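Local coordinates for CYCLIN domain-containing protein (Chaetomium thermophilum, PDB 6Z3U) that probably acts as the cyclin H-type regulatory subunit of the CAK complex, binding a cyclin-dependent kinase and helping to activate it, at residues E19-S24 with R180-V185; K119-T124 with F173-G178; H187-L192 with I220-P225; A243-D248 with A324-L329. All blocks are in the same frame, centred on the assembly; numbering follows the deposited sequence.

Contact 1: E19-S24 with R180-V185; sequences ELWSFS and RFALDV
Trp21 and Leu20 meet Arg180 and Ala182 through van der Waals contacts, with no hydrogen bond between them. The small methyl of Ala182 fits at the pyrrole edge of the bulky indole, in the ring plane, its CB 3.8 Å from Trp21 NE1. Farther along the same side, on the six-membered ring, Trp21 CZ2 lies 3.9 Å from Arg180 CG, where the arginine's aliphatic part crosses obliquely. Leu20 covers the other end of that side chain: its CG stands over one face of the guanidinium, toward the rim, 3.9 Å from Arg180 NH2. Arginine serves both neighbours because its chain is apolar near the backbone and flat at the tip, and a bend at chi3 (67°) brings that tip to Leu20.

Farther out, Trp21 NE1 donates to the carbonyl of Ile179, which helps to hold the rotation of the indole. Arg180, with positive phi, is the C' residue of the Schellman motif ending helix 172-178 and starts the turn away from it. Met84 of the kinase chain packs on Arg180. The contact joins the loop before helix 25-48 to the linker between helices 172-178 and 189-200, while Trp21 rests against helix 108-124.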
loop_
_atom_site.group_PDB
_atom_site.type_symbol
_atom_site.label_atom_id
_atom_site.label_comp_id
_atom_site.label_asym_id
_atom_site.label_seq_id
_atom_site.Cartn_x
_atom_site.Cartn_y
_atom_site.Cartn_z
ATOM N N GLU A 19 -14.910 -3.231 0.094
ATOM C CA GLU A 19 -15.924 -2.613 -0.752
ATOM C C GLU A 19 -15.915 -3.186 -2.165
ATOM O O GLU A 19 -16.952 -3.185 -2.836
ATOM C CB GLU A 19 -15.719 -1.097 -0.792
ATOM C CG GLU A 19 -14.482 -0.636 -1.560
ATOM C CD GLU A 19 -14.459 0.868 -1.789
ATOM O OE1 GLU A 19 -14.645 1.626 -0.811
ATOM O OE2 GLU A 19 -14.254 1.289 -2.948
ATOM N N LEU A 20 -14.769 -3.682 -2.627
ATOM C CA LEU A 20 -14.602 -4.110 -4.011
ATOM C C LEU A 20 -14.423 -5.609 -4.181
ATOM O O LEU A 20 -14.907 -6.167 -5.166
ATOM C CB LEU A 20 -13.396 -3.396 -4.634
ATOM C CG LEU A 20 -13.656 -2.320 -5.689
ATOM C CD1 LEU A 20 -14.668 -1.279 -5.248
ATOM C CD2 LEU A 20 -12.330 -1.649 -6.033
ATOM N N TRP A 21 -13.735 -6.278 -3.258
ATOM C CA TRP A 21 -13.379 -7.683 -3.417
ATOM C C TRP A 21 -13.806 -8.497 -2.207
ATOM O O TRP A 21 -13.078 -9.373 -1.729
ATOM C CB TRP A 21 -11.882 -7.832 -3.672
ATOM C CG TRP A 21 -11.446 -7.176 -4.939
ATOM C CD1 TRP A 21 -10.754 -6.008 -5.063
ATOM C CD2 TRP A 21 -11.686 -7.644 -6.270
ATOM N NE1 TRP A 21 -10.542 -5.722 -6.390
ATOM C CE2 TRP A 21 -11.105 -6.712 -7.151
ATOM C CE3 TRP A 21 -12.335 -8.763 -6.801
ATOM C CZ2 TRP A 21 -11.152 -6.866 -8.535
ATOM C CZ3 TRP A 21 -12.379 -8.913 -8.174
ATOM C CH2 TRP A 21 -11.791 -7.969 -9.025
ATOM N N SER A 22 -15.003 -8.219 -1.694
ATOM C CA SER A 22 -15.618 -9.026 -0.648
ATOM C C SER A 22 -17.087 -9.189 -1.000
ATOM O O SER A 22 -17.811 -8.196 -1.117
ATOM C CB SER A 22 -15.454 -8.382 0.733
ATOM O OG SER A 22 -14.106 -8.438 1.172
ATOM N N PHE A 23 -17.518 -10.436 -1.183
ATOM C CA PHE A 23 -18.881 -10.739 -1.588
ATOM C C PHE A 23 -19.365 -11.966 -0.831
ATOM O O PHE A 23 -18.614 -12.607 -0.092
ATOM C CB PHE A 23 -18.983 -10.990 -3.098
ATOM C CG PHE A 23 -17.984 -10.219 -3.910
ATOM C CD1 PHE A 23 -18.243 -8.915 -4.295
ATOM C CD2 PHE A 23 -16.790 -10.805 -4.303
ATOM C CE1 PHE A 23 -17.325 -8.203 -5.046
ATOM C CE2 PHE A 23 -15.870 -10.100 -5.056
ATOM C CZ PHE A 23 -16.139 -8.799 -5.430
ATOM N N SER A 24 -20.639 -12.283 -1.022
ATOM C CA SER A 24 -21.200 -13.526 -0.529
ATOM C C SER A 24 -20.965 -14.643 -1.546
ATOM O O SER A 24 -20.816 -14.375 -2.742
ATOM C CB SER A 24 -22.696 -13.369 -0.276
ATOM O OG SER A 24 -23.406 -13.219 -1.495
ATOM N N ARG A 180 -9.095 -3.974 -10.782
ATOM C CA ARG A 180 -9.813 -2.727 -10.531
ATOM C C ARG A 180 -8.951 -1.735 -9.752
ATOM O O ARG A 180 -9.446 -0.969 -8.923
ATOM C CB ARG A 180 -11.129 -2.998 -9.799
ATOM C CG ARG A 180 -12.140 -3.777 -10.629
ATOM C CD ARG A 180 -13.533 -3.679 -10.036
ATOM N NE ARG A 180 -14.059 -2.319 -10.123
ATOM C CZ ARG A 180 -15.183 -1.911 -9.545
ATOM N NH1 ARG A 180 -15.581 -0.654 -9.679
ATOM N NH2 ARG A 180 -15.909 -2.758 -8.827
ATOM N N PHE A 181 -7.649 -1.739 -10.028
ATOM C CA PHE A 181 -6.722 -0.754 -9.480
ATOM C C PHE A 181 -6.622 -0.824 -7.960
ATOM O O PHE A 181 -6.169 0.130 -7.322
ATOM C CB PHE A 181 -7.121 0.662 -9.911
ATOM C CG PHE A 181 -7.302 0.815 -11.394
ATOM C CD1 PHE A 181 -6.217 1.076 -12.213
ATOM C CD2 PHE A 181 -8.556 0.695 -11.968
ATOM C CE1 PHE A 181 -6.378 1.218 -13.576
ATOM C CE2 PHE A 181 -8.724 0.835 -13.334
ATOM C CZ PHE A 181 -7.634 1.097 -14.138
ATOM N N ALA A 182 -7.045 -1.933 -7.361
ATOM C CA ALA A 182 -6.963 -2.131 -5.915
ATOM C C ALA A 182 -5.678 -2.900 -5.622
ATOM O O ALA A 182 -5.611 -4.115 -5.821
ATOM C CB ALA A 182 -8.192 -2.870 -5.398
ATOM N N LEU A 183 -4.656 -2.184 -5.151
ATOM C CA LEU A 183 -3.341 -2.765 -4.914
ATOM C C LEU A 183 -3.080 -3.106 -3.452
ATOM O O LEU A 183 -2.097 -3.798 -3.163
ATOM C CB LEU A 183 -2.250 -1.809 -5.410
ATOM C CG LEU A 183 -1.906 -1.890 -6.898
ATOM C CD1 LEU A 183 -3.154 -1.930 -7.755
ATOM C CD2 LEU A 183 -1.026 -0.719 -7.296
ATOM N N ASP A 184 -3.926 -2.647 -2.531
ATOM C CA ASP A 184 -3.738 -2.891 -1.100
ATOM C C ASP A 184 -4.486 -4.164 -0.723
ATOM O O ASP A 184 -5.710 -4.158 -0.565
ATOM C CB ASP A 184 -4.207 -1.695 -0.276
ATOM C CG ASP A 184 -5.671 -1.353 -0.508
ATOM O OD1 ASP A 184 -6.119 -1.370 -1.675
ATOM O OD2 ASP A 184 -6.374 -1.057 0.482
ATOM N N VAL A 185 -3.747 -5.264 -0.580
ATOM C CA VAL A 185 -4.304 -6.555 -0.203
ATOM C C VAL A 185 -3.859 -6.872 1.218
ATOM O O VAL A 185 -2.694 -6.664 1.577
ATOM C CB VAL A 185 -3.865 -7.676 -1.164
ATOM C CG1 VAL A 185 -4.668 -8.939 -0.897
ATOM C CG2 VAL A 185 -4.009 -7.231 -2.611
#

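Contact 2: K119-T124 with F173-G178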
loop_
_atom_site.group_PDB
_atom_site.type_symbol
_atom_site.label_atom_id
_atom_site.label_comp_id
_atom_site.label_asym_id
_atom_site.label_seq_id
_atom_site.Cartn_x
_atom_site.Cartn_y
_atom_site.Cartn_z
ATOM N N LYS A 119 -6.482 -14.481 -8.690
ATOM C CA LYS A 119 -7.875 -14.856 -8.469
ATOM C C LYS A 119 -8.813 -13.701 -8.788
ATOM O O LYS A 119 -9.892 -13.903 -9.357
ATOM C CB LYS A 119 -8.083 -15.311 -7.024
ATOM C CG LYS A 119 -7.357 -16.587 -6.647
ATOM C CD LYS A 119 -7.628 -16.963 -5.194
ATOM C CE LYS A 119 -8.760 -17.975 -5.067
ATOM N NZ LYS A 119 -8.550 -19.201 -5.892
ATOM N N ARG A 120 -8.418 -12.482 -8.426
ATOM C CA ARG A 120 -9.257 -11.325 -8.708
ATOM C C ARG A 120 -9.322 -11.029 -10.199
ATOM O O ARG A 120 -10.363 -10.585 -10.697
ATOM C CB ARG A 120 -8.729 -10.107 -7.951
ATOM C CG ARG A 120 -8.911 -10.180 -6.445
ATOM C CD ARG A 120 -8.372 -8.926 -5.790
ATOM N NE ARG A 120 -8.503 -8.952 -4.340
ATOM C CZ ARG A 120 -8.157 -7.945 -3.546
ATOM N NH1 ARG A 120 -7.655 -6.832 -4.064
ATOM N NH2 ARG A 120 -8.314 -8.052 -2.235
ATOM N N PHE A 121 -8.235 -11.279 -10.931
ATOM C CA PHE A 121 -8.237 -11.006 -12.363
ATOM C C PHE A 121 -9.258 -11.875 -13.085
ATOM O O PHE A 121 -9.978 -11.397 -13.969
ATOM C CB PHE A 121 -6.839 -11.236 -12.939
ATOM C CG PHE A 121 -6.748 -11.024 -14.425
ATOM C CD1 PHE A 121 -6.577 -9.752 -14.948
ATOM C CD2 PHE A 121 -6.833 -12.096 -15.300
ATOM C CE1 PHE A 121 -6.492 -9.555 -16.315
ATOM C CE2 PHE A 121 -6.751 -11.903 -16.667
ATOM C CZ PHE A 121 -6.580 -10.632 -17.175
ATOM N N TYR A 122 -9.346 -13.150 -12.708
ATOM C CA TYR A 122 -10.157 -14.127 -13.419
ATOM C C TYR A 122 -11.557 -14.278 -12.834
ATOM O O TYR A 122 -12.222 -15.286 -13.101
ATOM C CB TYR A 122 -9.433 -15.476 -13.444
ATOM C CG TYR A 122 -8.383 -15.546 -14.531
ATOM C CD1 TYR A 122 -8.708 -15.260 -15.848
ATOM C CD2 TYR A 122 -7.062 -15.867 -14.238
ATOM C CE1 TYR A 122 -7.764 -15.308 -16.844
ATOM C CE2 TYR A 122 -6.104 -15.918 -15.235
ATOM C CZ TYR A 122 -6.466 -15.634 -16.536
ATOM O OH TYR A 122 -5.539 -15.676 -17.548
ATOM N N ILE A 123 -12.022 -13.317 -12.040
ATOM C CA ILE A 123 -13.410 -13.242 -11.658
ATOM C C ILE A 123 -14.096 -12.121 -12.413
ATOM O O ILE A 123 -15.293 -12.225 -12.734
ATOM C CB ILE A 123 -13.574 -13.048 -10.121
ATOM C CG1 ILE A 123 -15.039 -12.792 -9.768
ATOM C CG2 ILE A 123 -12.686 -11.925 -9.629
ATOM C CD1 ILE A 123 -15.339 -12.930 -8.302
ATOM N N THR A 124 -13.354 -11.073 -12.754
ATOM C CA THR A 124 -13.835 -10.067 -13.679
ATOM C C THR A 124 -13.581 -10.445 -15.129
ATOM O O THR A 124 -14.235 -9.897 -16.024
ATOM C CB THR A 124 -13.181 -8.706 -13.413
ATOM O OG1 THR A 124 -11.756 -8.828 -13.493
ATOM C CG2 THR A 124 -13.560 -8.179 -12.036
ATOM N N PHE A 173 -0.421 -3.947 -17.372
ATOM C CA PHE A 173 -1.506 -2.976 -17.278
ATOM C C PHE A 173 -2.862 -3.659 -17.379
ATOM O O PHE A 173 -3.830 -3.234 -16.737
ATOM C CB PHE A 173 -1.363 -1.912 -18.366
ATOM C CG PHE A 173 -2.257 -0.722 -18.164
ATOM C CD1 PHE A 173 -2.143 0.059 -17.024
ATOM C CD2 PHE A 173 -3.210 -0.384 -19.108
ATOM C CE1 PHE A 173 -2.961 1.155 -16.831
ATOM C CE2 PHE A 173 -4.033 0.711 -18.923
ATOM C CZ PHE A 173 -3.908 1.482 -17.781
ATOM N N LEU A 174 -2.955 -4.712 -18.188
ATOM C CA LEU A 174 -4.197 -5.473 -18.266
ATOM C C LEU A 174 -4.587 -6.009 -16.892
ATOM O O LEU A 174 -5.742 -5.892 -16.470
ATOM C CB LEU A 174 -4.040 -6.611 -19.275
ATOM C CG LEU A 174 -5.301 -7.420 -19.579
ATOM C CD1 LEU A 174 -6.339 -6.557 -20.292
ATOM C CD2 LEU A 174 -4.955 -8.651 -20.407
ATOM N N LEU A 175 -3.625 -6.592 -16.173
ATOM C CA LEU A 175 -3.903 -7.076 -14.825
ATOM C C LEU A 175 -4.356 -5.939 -13.920
ATOM O O LEU A 175 -5.281 -6.105 -13.115
ATOM C CB LEU A 175 -2.659 -7.756 -14.250
ATOM C CG LEU A 175 -2.731 -8.197 -12.787
ATOM C CD1 LEU A 175 -3.721 -9.341 -12.617
ATOM C CD2 LEU A 175 -1.353 -8.591 -12.276
ATOM N N CYS A 176 -3.721 -4.773 -14.039
ATOM C CA CYS A 176 -4.073 -3.653 -13.175
ATOM C C CYS A 176 -5.545 -3.297 -13.322
ATOM O O CYS A 176 -6.240 -3.068 -12.326
ATOM C CB CYS A 176 -3.185 -2.451 -13.495
ATOM S SG CYS A 176 -3.157 -1.178 -12.214
ATOM N N GLN A 177 -6.044 -3.259 -14.559
ATOM C CA GLN A 177 -7.466 -3.009 -14.769
ATOM C C GLN A 177 -8.314 -4.142 -14.204
ATOM O O GLN A 177 -9.361 -3.896 -13.593
ATOM C CB GLN A 177 -7.759 -2.830 -16.260
ATOM C CG GLN A 177 -6.947 -1.749 -16.959
ATOM C CD GLN A 177 -7.188 -1.723 -18.462
ATOM O OE1 GLN A 177 -8.091 -1.038 -18.936
ATOM N NE2 GLN A 177 -6.306 -2.368 -19.221
ATOM N N GLY A 178 -7.877 -5.387 -14.392
ATOM C CA GLY A 178 -8.680 -6.514 -13.949
ATOM C C GLY A 178 -8.950 -6.495 -12.458
ATOM O O GLY A 178 -10.067 -6.777 -12.016
#
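Apolar packing carries most of this crossing, the axes of segments 119-124 and 173-178 approaching to 9.0 Å at 74°. Phe121, its CG anti to the backbone N (chi1 178°), reaches across to the other helix. Leu175 CD1 lies 3.7 Å from Phe121 CB, and Leu174 CG meets Phe121 CE1 at 4.1 Å, the latter two side chains crossing at about a right angle. Gly178 lets the ring in: its CA is 4.0 Å from Phe121 CD1, and a CB there would clash. An alanine in place of Phe121 would remove the ring and probably loosen the packing of both leucines and Gly178.

Thr124, at the end of its helix, is the one polar side chain at the interface. Thr124 OG1 lies 3.0 Å from Gly178 O and 3.2 Å from Phe121 O, and its single proton may serve either. Leu174 O meets the Phe121 ring edge in plane. The chemistry implies a cyclin-like domain junction held mainly by shape, the threonine hydroxyl able to add a polar link.

Contact 3: H187-L192 with I220-P225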
loop_
_atom_site.group_PDB
_atom_site.type_symbol
_atom_site.label_atom_id
_atom_site.label_comp_id
_atom_site.label_asym_id
_atom_site.label_seq_id
_atom_site.Cartn_x
_atom_site.Cartn_y
_atom_site.Cartn_z
ATOM N N HIS A 187 -3.322 -9.484 4.322
ATOM C CA HIS A 187 -3.010 -10.881 4.564
ATOM C C HIS A 187 -3.034 -11.198 6.053
ATOM O O HIS A 187 -2.863 -10.308 6.893
ATOM C CB HIS A 187 -1.631 -11.227 3.989
ATOM C CG HIS A 187 -1.501 -10.933 2.528
ATOM N ND1 HIS A 187 -2.305 -11.522 1.577
ATOM C CD2 HIS A 187 -0.665 -10.107 1.855
ATOM C CE1 HIS A 187 -1.971 -11.073 0.380
ATOM N NE2 HIS A 187 -0.976 -10.215 0.522
ATOM N N PRO A 188 -3.227 -12.466 6.420
ATOM C CA PRO A 188 -3.303 -12.835 7.845
ATOM C C PRO A 188 -1.993 -13.323 8.454
ATOM O O PRO A 188 -2.012 -13.767 9.607
ATOM C CB PRO A 188 -4.334 -13.973 7.827
ATOM C CG PRO A 188 -4.457 -14.421 6.360
ATOM C CD PRO A 188 -3.455 -13.642 5.566
ATOM N N PHE A 189 -0.877 -13.257 7.726
ATOM C CA PHE A 189 0.386 -13.745 8.272
ATOM C C PHE A 189 0.799 -12.937 9.496
ATOM O O PHE A 189 1.062 -13.499 10.565
ATOM C CB PHE A 189 1.474 -13.698 7.198
ATOM C CG PHE A 189 1.110 -14.422 5.933
ATOM C CD1 PHE A 189 1.115 -15.807 5.885
ATOM C CD2 PHE A 189 0.764 -13.719 4.793
ATOM C CE1 PHE A 189 0.779 -16.475 4.724
ATOM C CE2 PHE A 189 0.430 -14.382 3.629
ATOM C CZ PHE A 189 0.436 -15.762 3.595
ATOM N N ARG A 190 0.860 -11.612 9.361
ATOM C CA ARG A 190 1.220 -10.778 10.502
ATOM C C ARG A 190 0.163 -10.845 11.595
ATOM O O ARG A 190 0.493 -10.741 12.782
ATOM C CB ARG A 190 1.428 -9.334 10.052
ATOM C CG ARG A 190 2.198 -8.486 11.046
ATOM C CD ARG A 190 2.428 -7.085 10.509
ATOM N NE ARG A 190 3.306 -7.080 9.341
ATOM C CZ ARG A 190 2.888 -7.098 8.077
ATOM N NH1 ARG A 190 1.592 -7.123 7.791
ATOM N NH2 ARG A 190 3.776 -7.093 7.092
ATOM N N ALA A 191 -1.107 -11.006 11.218
ATOM C CA ALA A 191 -2.155 -11.202 12.213
ATOM C C ALA A 191 -1.892 -12.435 13.067
ATOM O O ALA A 191 -2.212 -12.444 14.262
ATOM C CB ALA A 191 -3.513 -11.313 11.522
ATOM N N LEU A 192 -1.319 -13.486 12.475
ATOM C CA LEU A 192 -1.036 -14.700 13.233
ATOM C C LEU A 192 -0.010 -14.434 14.327
ATOM O O LEU A 192 -0.216 -14.798 15.491
ATOM C CB LEU A 192 -0.544 -15.801 12.292
ATOM C CG LEU A 192 -0.040 -17.097 12.932
ATOM C CD1 LEU A 192 -1.133 -17.788 13.731
ATOM C CD2 LEU A 192 0.511 -18.027 11.862
ATOM N N ILE A 220 -0.710 -23.514 6.964
ATOM C CA ILE A 220 -2.094 -23.480 6.501
ATOM C C ILE A 220 -2.379 -22.162 5.793
ATOM O O ILE A 220 -2.933 -22.134 4.688
ATOM C CB ILE A 220 -3.059 -23.710 7.678
ATOM C CG1 ILE A 220 -2.807 -25.088 8.299
ATOM C CG2 ILE A 220 -4.505 -23.569 7.209
ATOM C CD1 ILE A 220 -3.706 -25.421 9.474
ATOM N N LEU A 221 -2.005 -21.046 6.424
ATOM C CA LEU A 221 -2.251 -19.743 5.821
ATOM C C LEU A 221 -1.512 -19.596 4.498
ATOM O O LEU A 221 -1.987 -18.900 3.594
ATOM C CB LEU A 221 -1.832 -18.633 6.786
ATOM C CG LEU A 221 -2.691 -18.445 8.041
ATOM C CD1 LEU A 221 -2.130 -17.319 8.899
ATOM C CD2 LEU A 221 -4.146 -18.168 7.687
ATOM N N ARG A 222 -0.356 -20.249 4.366
ATOM C CA ARG A 222 0.452 -20.153 3.159
ATOM C C ARG A 222 -0.166 -20.858 1.959
ATOM O O ARG A 222 0.331 -20.675 0.843
ATOM C CB ARG A 222 1.843 -20.737 3.424
ATOM C CG ARG A 222 2.786 -19.789 4.149
ATOM C CD ARG A 222 3.842 -20.545 4.942
ATOM N NE ARG A 222 4.901 -19.659 5.416
ATOM C CZ ARG A 222 6.170 -20.022 5.584
ATOM N NH1 ARG A 222 7.057 -19.136 6.016
ATOM N NH2 ARG A 222 6.555 -21.266 5.325
ATOM N N PHE A 223 -1.216 -21.659 2.148
ATOM C CA PHE A 223 -1.765 -22.420 1.032
ATOM C C PHE A 223 -3.290 -22.437 1.043
ATOM O O PHE A 223 -3.925 -22.108 0.037
ATOM C CB PHE A 223 -1.234 -23.856 1.067
ATOM C CG PHE A 223 -1.586 -24.662 -0.148
ATOM C CD1 PHE A 223 -0.769 -24.621 -1.266
ATOM C CD2 PHE A 223 -2.723 -25.451 -0.184
ATOM C CE1 PHE A 223 -1.075 -25.352 -2.395
ATOM C CE2 PHE A 223 -3.035 -26.187 -1.313
ATOM C CZ PHE A 223 -2.208 -26.137 -2.419
ATOM N N SER A 224 -3.883 -22.824 2.173
ATOM C CA SER A 224 -5.321 -23.085 2.209
ATOM C C SER A 224 -6.165 -21.891 1.782
ATOM O O SER A 224 -7.039 -22.062 0.914
ATOM C CB SER A 224 -5.717 -23.559 3.611
ATOM O OG SER A 224 -5.523 -24.953 3.754
ATOM N N PRO A 225 -5.980 -20.682 2.323
ATOM C CA PRO A 225 -6.870 -19.574 1.950
ATOM C C PRO A 225 -6.514 -18.911 0.630
ATOM O O PRO A 225 -7.297 -18.085 0.140
ATOM C CB PRO A 225 -6.706 -18.601 3.122
ATOM C CG PRO A 225 -5.281 -18.788 3.538
ATOM C CD PRO A 225 -4.951 -20.251 3.290
#
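Leu221 points toward segment 187-192, and its two methyls divide the work. CD2 lies 4.0 Å from Pro188 CG, the proline ring and the leucine sliding past each other in opposite directions. CD1 turns to Leu192, whose CD2 it meets obliquely at 4.0 Å, and also comes close to the carbonyl oxygen of Pro188. The branched end of a leucine fits here because it can fill the angle between a proline and a second leucine one helical turn further on.

Phe189 approaches from another side. With CG anti to its carbonyl carbon (chi1 -54°), the ring runs antiparallel alongside Leu221, bringing Phe189 CE1 to 4.0 Å from Leu221 CB. The same CE1 atom is 3.9 Å from Arg222 CG.

Both segments belong to the C-terminal cyclin domain of this all-helical protein: Pro188 is the N-cap residue of helix 189-200, so the start of that helix is packed against the last turn of helix 207-221. Replacing Phe189 with an alanine would probably leave Leu221 CB and the aliphatic part of Arg222 less well packed.

Arg222 is extended from CG to NE and carries its charge away from the aromatic ring to salt bridges with Asp108 and Glu219. Behind Leu221 and Leu192, helix 236-247 supplies Ala243 and Met240 respectively, while Ala112 of helix 108-124 touches Phe189.

Contact 4: A243-D248 with A324-L329; sequences ALSLAD and ACRDML
Leu246 and Arg326 form the tight part, meeting tip to tip. The methyl CD2 of Leu246 is centred over one face of the guanidinium, 3.6 Å from Arg326 CZ, and equally near the aliphatic Arg326 CG. The arginine leaves its helix with CG anti to the backbone N (chi1 -160°) and stays extended as far as NE, which lets it cross to helix 236-247. Arg326 NH2 donates to Ser245 O at 3.1 Å (N-H...O angle 158°). The oxygen lies almost in the guanidinium plane, although the donor stands above the plane of the carbonyl. Arg326 NE adds weak bonds to Ser245 O and, at 3.1 Å, to Ser245 OG; serine is small and able to accept.

This joins two helices of the C-terminal cyclin domain, the axes of segments 243-247 and 324-329 passing 9.4 Å apart at 73°.

Packing is looser around Leu329. Its CB lies 3.9 Å from Leu246 CD1, while Leu329 CD2 is 4.1 Å from Ala243 N and 4.4 Å from Ala243 CB. Ala230 also packs on Leu329, and Ile220 on both Ala243 and Leu246. Toward solvent, Leu246 and Arg326 remain partly exposed, and Arg249 brings a like charge near Arg326 NH1.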
loop_
_atom_site.group_PDB
_atom_site.type_symbol
_atom_site.label_atom_id
_atom_site.label_comp_id
_atom_site.label_asym_id
_atom_site.label_seq_id
_atom_site.Cartn_x
_atom_site.Cartn_y
_atom_site.Cartn_z
ATOM N N ALA A 243 -7.257 -20.684 10.608
ATOM C CA ALA A 243 -6.056 -21.494 10.436
ATOM C C ALA A 243 -5.493 -21.929 11.781
ATOM O O ALA A 243 -5.010 -23.058 11.926
ATOM C CB ALA A 243 -5.008 -20.719 9.639
ATOM N N LEU A 244 -5.545 -21.045 12.781
ATOM C CA LEU A 244 -5.115 -21.423 14.124
ATOM C C LEU A 244 -6.076 -22.432 14.740
ATOM O O LEU A 244 -5.649 -23.356 15.442
ATOM C CB LEU A 244 -4.993 -20.180 15.005
ATOM C CG LEU A 244 -4.686 -20.413 16.487
ATOM C CD1 LEU A 244 -3.372 -21.161 16.670
ATOM C CD2 LEU A 244 -4.649 -19.087 17.233
ATOM N N SER A 245 -7.379 -22.269 14.490
ATOM C CA SER A 245 -8.353 -23.225 15.005
ATOM C C SER A 245 -8.105 -24.621 14.451
ATOM O O SER A 245 -8.331 -25.616 15.147
ATOM C CB SER A 245 -9.770 -22.765 14.662
ATOM O OG SER A 245 -10.736 -23.562 15.326
ATOM N N LEU A 246 -7.650 -24.713 13.199
ATOM C CA LEU A 246 -7.312 -26.010 12.628
ATOM C C LEU A 246 -6.035 -26.570 13.239
ATOM O O LEU A 246 -5.913 -27.788 13.412
ATOM C CB LEU A 246 -7.165 -25.885 11.112
ATOM C CG LEU A 246 -8.457 -25.606 10.343
ATOM C CD1 LEU A 246 -8.154 -24.983 8.993
ATOM C CD2 LEU A 246 -9.257 -26.885 10.170
ATOM N N ALA A 247 -5.082 -25.701 13.584
ATOM C CA ALA A 247 -3.832 -26.159 14.179
ATOM C C ALA A 247 -4.014 -26.533 15.646
ATOM O O ALA A 247 -3.446 -27.527 16.111
ATOM C CB ALA A 247 -2.759 -25.081 14.035
ATOM N N ASP A 248 -4.806 -25.753 16.384
ATOM C CA ASP A 248 -5.030 -26.018 17.808
ATOM C C ASP A 248 -6.341 -25.323 18.189
ATOM O O ASP A 248 -6.345 -24.143 18.541
ATOM C CB ASP A 248 -3.868 -25.533 18.654
ATOM C CG ASP A 248 -3.931 -26.035 20.086
ATOM O OD1 ASP A 248 -5.044 -26.124 20.643
ATOM O OD2 ASP A 248 -2.860 -26.345 20.652
ATOM N N ALA A 324 -17.420 -21.524 9.882
ATOM C CA ALA A 324 -17.684 -21.572 8.448
ATOM C C ALA A 324 -16.388 -21.447 7.657
ATOM O O ALA A 324 -16.182 -22.159 6.667
ATOM C CB ALA A 324 -18.664 -20.467 8.058
ATOM N N CYS A 325 -15.499 -20.546 8.082
ATOM C CA CYS A 325 -14.195 -20.429 7.435
ATOM C C CYS A 325 -13.337 -21.658 7.706
ATOM O O CYS A 325 -12.588 -22.106 6.830
ATOM C CB CYS A 325 -13.486 -19.166 7.921
ATOM S SG CYS A 325 -11.865 -18.891 7.174
ATOM N N ARG A 326 -13.429 -22.212 8.918
ATOM C CA ARG A 326 -12.657 -23.404 9.249
ATOM C C ARG A 326 -12.993 -24.553 8.307
ATOM O O ARG A 326 -12.109 -25.325 7.917
ATOM C CB ARG A 326 -12.922 -23.804 10.700
ATOM C CG ARG A 326 -11.860 -24.698 11.309
ATOM C CD ARG A 326 -12.255 -25.133 12.714
ATOM N NE ARG A 326 -11.212 -25.911 13.379
ATOM C CZ ARG A 326 -11.071 -27.231 13.277
ATOM N NH1 ARG A 326 -11.905 -27.943 12.528
ATOM N NH2 ARG A 326 -10.090 -27.842 13.926
ATOM N N ASP A 327 -14.266 -24.678 7.927
ATOM C CA ASP A 327 -14.674 -25.757 7.033
ATOM C C ASP A 327 -14.228 -25.491 5.599
ATOM O O ASP A 327 -13.839 -26.420 4.882
ATOM C CB ASP A 327 -16.190 -25.942 7.102
ATOM C CG ASP A 327 -16.656 -26.438 8.461
ATOM O OD1 ASP A 327 -15.925 -27.230 9.093
ATOM O OD2 ASP A 327 -17.752 -26.030 8.901
ATOM N N MET A 328 -14.281 -24.231 5.162
ATOM C CA MET A 328 -13.828 -23.902 3.814
ATOM C C MET A 328 -12.342 -24.198 3.645
ATOM O O MET A 328 -11.920 -24.722 2.608
ATOM C CB MET A 328 -14.121 -22.433 3.505
ATOM C CG MET A 328 -13.701 -22.009 2.106
ATOM S SD MET A 328 -14.374 -20.410 1.605
ATOM C CE MET A 328 -15.216 -20.868 0.091
ATOM N N LEU A 329 -11.534 -23.867 4.655
ATOM C CA LEU A 329 -10.095 -24.090 4.560
ATOM C C LEU A 329 -9.754 -25.575 4.568
ATOM O O LEU A 329 -8.824 -26.009 3.878
ATOM C CB LEU A 329 -9.381 -23.380 5.711
ATOM C CG LEU A 329 -8.852 -21.974 5.431
ATOM C CD1 LEU A 329 -9.947 -21.069 4.886
ATOM C CD2 LEU A 329 -8.241 -21.384 6.693
#

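From the N terminus, contact 1 closes the first and longest loop, bringing the chain before helix 25-48 to the linker that follows helix 172-178. Contact 2 is nested inside that loop and joins two helices of the N-terminal cyclin-like domain; the two contacts share the indole of Trp21, and Phe181 N probably bonds to Cys176 O. Contact 3 opens only after contact 1 has closed, its segment adjoining 180-185 in sequence, and makes a short loop in the C-terminal cyclin domain. Contact 4 follows in series and spans an unmodelled region; it abuts contact 3, where Ser224 OG makes a weak hydrogen bond with Leu329 O. No loops cross.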